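Local coordinates for (S)-ureidoglycine aminohydrolase (Escherichia coli, PDB 1RC6), which hydrolyses (S)-ureidoglycine to (S)-ureidoglycolate and ammonia, a manganese-dependent step in the anaerobic use of allantoin as a nitrogen source, at residues E82-I88 against Q128-R134. Residue numbers count along the deposited sequence, not the author numbering.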
ATOM      1  N   GLU A  82      12.465   6.804   0.927  1.00 24.41           N
ATOM      2  CA  GLU A  82      12.364   5.387   1.282  1.00 23.57           C
ATOM      3  C   GLU A  82      11.196   4.787   0.481  1.00 22.52           C
ATOM      4  O   GLU A  82      10.224   5.487   0.174  1.00 22.01           O
ATOM      5  CB  GLU A  82      12.143   5.213   2.796  1.00 27.72           C
ATOM      6  CG  GLU A  82      10.884   5.859   3.343  1.00 26.82           C
ATOM      7  CD  GLU A  82      10.818   5.828   4.871  1.00 29.55           C
ATOM      8  OE1 GLU A  82      11.269   4.829   5.491  1.00 32.72           O
ATOM      9  OE2 GLU A  82      10.297   6.796   5.462  1.00 27.48           O
ATOM     10  N   THR A  83      11.291   3.506   0.133  1.00 24.19           N
ATOM     11  CA  THR A  83      10.241   2.875  -0.656  1.00 25.17           C
ATOM     12  C   THR A  83       9.819   1.539  -0.117  1.00 24.04           C
ATOM     13  O   THR A  83      10.514   0.945   0.695  1.00 23.90           O
ATOM     14  CB  THR A  83      10.680   2.665  -2.110  1.00 26.58           C
ATOM     15  OG1 THR A  83      11.781   1.758  -2.139  1.00 28.19           O
ATOM     16  CG2 THR A  83      11.094   3.984  -2.737  1.00 23.27           C
ATOM     17  N   PHE A  84       8.673   1.065  -0.588  1.00 30.78           N
ATOM     18  CA  PHE A  84       8.131  -0.218  -0.154  1.00 30.49           C
ATOM     19  C   PHE A  84       7.328  -0.847  -1.279  1.00 33.39           C
ATOM     20  O   PHE A  84       6.497  -0.188  -1.903  1.00 34.54           O
ATOM     21  CB  PHE A  84       7.246  -0.013   1.081  1.00 21.90           C
ATOM     22  CG  PHE A  84       6.491  -1.239   1.504  1.00 22.19           C
ATOM     23  CD1 PHE A  84       5.280  -1.560   0.915  1.00 21.30           C
ATOM     24  CD2 PHE A  84       7.009  -2.088   2.485  1.00 22.07           C
ATOM     25  CE1 PHE A  84       4.590  -2.712   1.287  1.00 21.97           C
ATOM     26  CE2 PHE A  84       6.326  -3.245   2.866  1.00 20.81           C
ATOM     27  CZ  PHE A  84       5.116  -3.557   2.267  1.00 22.00           C
ATOM     28  N   LEU A  85       7.566  -2.124  -1.534  1.00 30.48           N
ATOM     29  CA  LEU A  85       6.858  -2.829  -2.587  1.00 30.48           C
ATOM     30  C   LEU A  85       6.166  -4.066  -2.025  1.00 32.58           C
ATOM     31  O   LEU A  85       6.712  -4.747  -1.169  1.00 33.51           O
ATOM     32  CB  LEU A  85       7.841  -3.239  -3.694  1.00 28.36           C
ATOM     33  CG  LEU A  85       7.324  -4.062  -4.886  1.00 27.23           C
ATOM     34  CD1 LEU A  85       8.343  -4.049  -6.015  1.00 23.23           C
ATOM     35  CD2 LEU A  85       7.024  -5.477  -4.448  1.00 24.92           C
ATOM     36  N   TYR A  86       4.960  -4.351  -2.510  1.00 27.54           N
ATOM     37  CA  TYR A  86       4.217  -5.514  -2.059  1.00 27.55           C
ATOM     38  C   TYR A  86       3.605  -6.243  -3.251  1.00 27.33           C
ATOM     39  O   TYR A  86       2.874  -5.659  -4.044  1.00 27.29           O
ATOM     40  CB  TYR A  86       3.108  -5.102  -1.098  1.00 32.37           C
ATOM     41  CG  TYR A  86       2.232  -6.251  -0.682  1.00 31.37           C
ATOM     42  CD1 TYR A  86       2.542  -7.017   0.431  1.00 30.00           C
ATOM     43  CD2 TYR A  86       1.122  -6.613  -1.442  1.00 32.73           C
ATOM     44  CE1 TYR A  86       1.777  -8.124   0.785  1.00 29.67           C
ATOM     45  CE2 TYR A  86       0.348  -7.719  -1.104  1.00 32.67           C
ATOM     46  CZ  TYR A  86       0.685  -8.475   0.010  1.00 31.11           C
ATOM     47  OH  TYR A  86      -0.036  -9.609   0.318  1.00 31.73           O
ATOM     48  N   VAL A  87       3.916  -7.527  -3.375  1.00 37.23           N
ATOM     49  CA  VAL A  87       3.389  -8.316  -4.465  1.00 39.49           C
ATOM     50  C   VAL A  87       1.970  -8.740  -4.152  1.00 40.03           C
ATOM     51  O   VAL A  87       1.737  -9.613  -3.323  1.00 39.95           O
ATOM     52  CB  VAL A  87       4.223  -9.580  -4.721  1.00 36.19           C
ATOM     53  CG1 VAL A  87       3.581 -10.387  -5.851  1.00 36.62           C
ATOM     54  CG2 VAL A  87       5.665  -9.197  -5.069  1.00 38.08           C
ATOM     55  N   ILE A  88       1.023  -8.103  -4.822  1.00 42.20           N
ATOM     56  CA  ILE A  88      -0.376  -8.416  -4.633  1.00 40.77           C
ATOM     57  C   ILE A  88      -0.654  -9.810  -5.201  1.00 42.26           C
ATOM     58  O   ILE A  88      -1.433 -10.577  -4.636  1.00 43.30           O
ATOM     59  CB  ILE A  88      -1.252  -7.353  -5.333  1.00 31.17           C
ATOM     60  CG1 ILE A  88      -1.046  -5.996  -4.650  1.00 27.14           C
ATOM     61  CG2 ILE A  88      -2.711  -7.758  -5.290  1.00 28.73           C
ATOM     62  CD1 ILE A  88      -1.600  -4.827  -5.424  1.00 24.57           C
ATOM     63  N   GLN A 128       0.902  -8.357 -10.374  1.00 38.95           N
ATOM     64  CA  GLN A 128       0.432  -7.083  -9.851  1.00 37.13           C
ATOM     65  C   GLN A 128       1.170  -6.637  -8.598  1.00 34.14           C
ATOM     66  O   GLN A 128       1.352  -7.404  -7.659  1.00 34.43           O
ATOM     67  CB  GLN A 128      -1.068  -7.167  -9.592  1.00 38.91           C
ATOM     68  CG  GLN A 128      -1.654  -5.938  -8.956  1.00 42.94           C
ATOM     69  CD  GLN A 128      -3.154  -5.895  -9.096  1.00 44.68           C
ATOM     70  OE1 GLN A 128      -3.663  -5.514 -10.147  1.00 46.46           O
ATOM     71  NE2 GLN A 128      -3.876  -6.298  -8.044  1.00 44.24           N
ATOM     72  N   ILE A 129       1.564  -5.368  -8.586  1.00 29.32           N
ATOM     73  CA  ILE A 129       2.320  -4.804  -7.480  1.00 29.09           C
ATOM     74  C   ILE A 129       1.720  -3.547  -6.820  1.00 28.58           C
ATOM     75  O   ILE A 129       0.961  -2.796  -7.439  1.00 26.91           O
ATOM     76  CB  ILE A 129       3.768  -4.533  -7.987  1.00 33.91           C
ATOM     77  CG1 ILE A 129       4.738  -5.293  -7.105  1.00 37.17           C
ATOM     78  CG2 ILE A 129       4.073  -3.066  -8.096  1.00 31.69           C
ATOM     79  CD1 ILE A 129       4.580  -6.803  -7.251  1.00 39.38           C
ATOM     80  N   PHE A 130       2.046  -3.346  -5.545  1.00 33.87           N
ATOM     81  CA  PHE A 130       1.601  -2.167  -4.797  1.00 32.34           C
ATOM     82  C   PHE A 130       2.871  -1.422  -4.416  1.00 31.87           C
ATOM     83  O   PHE A 130       3.741  -1.990  -3.769  1.00 31.80           O
ATOM     84  CB  PHE A 130       0.866  -2.552  -3.521  1.00 29.33           C
ATOM     85  CG  PHE A 130       0.557  -1.376  -2.633  1.00 29.19           C
ATOM     86  CD1 PHE A 130      -0.359  -0.412  -3.031  1.00 30.52           C
ATOM     87  CD2 PHE A 130       1.222  -1.203  -1.431  1.00 29.19           C
ATOM     88  CE1 PHE A 130      -0.604   0.705  -2.248  1.00 30.21           C
ATOM     89  CE2 PHE A 130       0.991  -0.090  -0.637  1.00 28.78           C
ATOM     90  CZ  PHE A 130       0.077   0.868  -1.044  1.00 30.16           C
ATOM     91  N   LEU A 131       2.980  -0.158  -4.811  1.00 24.00           N
ATOM     92  CA  LEU A 131       4.169   0.640  -4.527  1.00 22.78           C
ATOM     93  C   LEU A 131       3.902   1.797  -3.610  1.00 21.76           C
ATOM     94  O   LEU A 131       2.806   2.353  -3.612  1.00 21.87           O
ATOM     95  CB  LEU A 131       4.773   1.180  -5.815  1.00 35.03           C
ATOM     96  CG  LEU A 131       5.807   0.283  -6.484  1.00 37.71           C
ATOM     97  CD1 LEU A 131       6.287   0.974  -7.736  1.00 40.72           C
ATOM     98  CD2 LEU A 131       6.973  -0.008  -5.524  1.00 37.53           C
ATOM     99  N   TYR A 132       4.931   2.184  -2.860  1.00 25.59           N
ATOM    100  CA  TYR A 132       4.810   3.267  -1.907  1.00 26.26           C
ATOM    101  C   TYR A 132       6.138   3.955  -1.685  1.00 28.34           C
ATOM    102  O   TYR A 132       7.182   3.305  -1.654  1.00 29.83           O
ATOM    103  CB  TYR A 132       4.297   2.703  -0.585  1.00 23.87           C
ATOM    104  CG  TYR A 132       4.208   3.694   0.553  1.00 26.62           C
ATOM    105  CD1 TYR A 132       5.339   4.073   1.265  1.00 25.63           C
ATOM    106  CD2 TYR A 132       2.978   4.223   0.947  1.00 26.97           C
ATOM    107  CE1 TYR A 132       5.242   4.948   2.355  1.00 26.74           C
ATOM    108  CE2 TYR A 132       2.876   5.099   2.026  1.00 25.36           C
ATOM    109  CZ  TYR A 132       4.006   5.451   2.729  1.00 26.35           C
ATOM    110  OH  TYR A 132       3.894   6.259   3.844  1.00 26.32           O
ATOM    111  N   LYS A 133       6.105   5.273  -1.535  1.00 26.90           N
ATOM    112  CA  LYS A 133       7.326   6.019  -1.286  1.00 27.65           C
ATOM    113  C   LYS A 133       7.003   7.258  -0.473  1.00 28.24           C
ATOM    114  O   LYS A 133       5.910   7.793  -0.565  1.00 30.23           O
ATOM    115  CB  LYS A 133       7.989   6.437  -2.597  1.00 26.32           C
ATOM    116  CG  LYS A 133       7.232   7.524  -3.360  1.00 25.23           C
ATOM    117  CD  LYS A 133       8.054   8.089  -4.515  1.00 22.24           C
ATOM    118  CE  LYS A 133       7.275   9.138  -5.273  1.00 18.79           C
ATOM    119  NZ  LYS A 133       8.061   9.764  -6.368  1.00 18.54           N
ATOM    120  N   ARG A 134       7.958   7.700   0.335  1.00 24.17           N
ATOM    121  CA  ARG A 134       7.801   8.904   1.150  1.00 26.86           C
ATOM    122  C   ARG A 134       9.190   9.454   1.439  1.00 29.38           C
ATOM    123  O   ARG A 134      10.190   8.771   1.228  1.00 30.12           O
ATOM    124  CB  ARG A 134       7.089   8.606   2.477  1.00 26.25           C
ATOM    125  CG  ARG A 134       7.925   7.867   3.482  1.00 24.33           C
ATOM    126  CD  ARG A 134       7.186   7.631   4.788  1.00 28.32           C
ATOM    127  NE  ARG A 134       6.843   8.875   5.477  1.00 29.27           N
ATOM    128  CZ  ARG A 134       5.598   9.336   5.595  1.00 29.89           C
ATOM    129  NH1 ARG A 134       4.579   8.654   5.073  1.00 30.50           N
ATOM    130  NH2 ARG A 134       5.369  10.483   6.218  1.00 25.10           N
TER
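Two neighbouring antiparallel strands, 82-87 and 128-134, pair in the middle of a six-stranded sheet of the N-terminal cupin domain, their axes 4.7 Å apart. Backbone hydrogen bonds join every second residue: E82 with R134, F84 with Y132 and Y86 with F130 each exchange two, the longest being R134 N to E82 O at 3.2 Å and the weak one Y132 N to F84 O. At the corner, I88 N still donates to Q128 O at 2.9 Å. Such pairing sends successive side chains to opposite faces, both largely apolar and buried here; in the cupin β-barrel one looks into the interior, the other can pack against a neighbouring domain. One face carries T83, L85, V87, I129, L131 and K133; here L85 CD2 meets I129 CG1 at 3.5 Å, V87 CG2 meets I129 CD1 at 3.4 Å, and F76 covers T83 and L131. The opposite face, with E82, F84, Y86, F130, Y132 and R134, packs against strands 179-186 and 202-208 of the second cupin domain, which holds the probable manganese site. At one end R134 NH1 donates to Y132 OH at 2.8 Å, while E82 OE1 is hydrogen-bonded to Y110 OH and R134 NH2 to S58 OG.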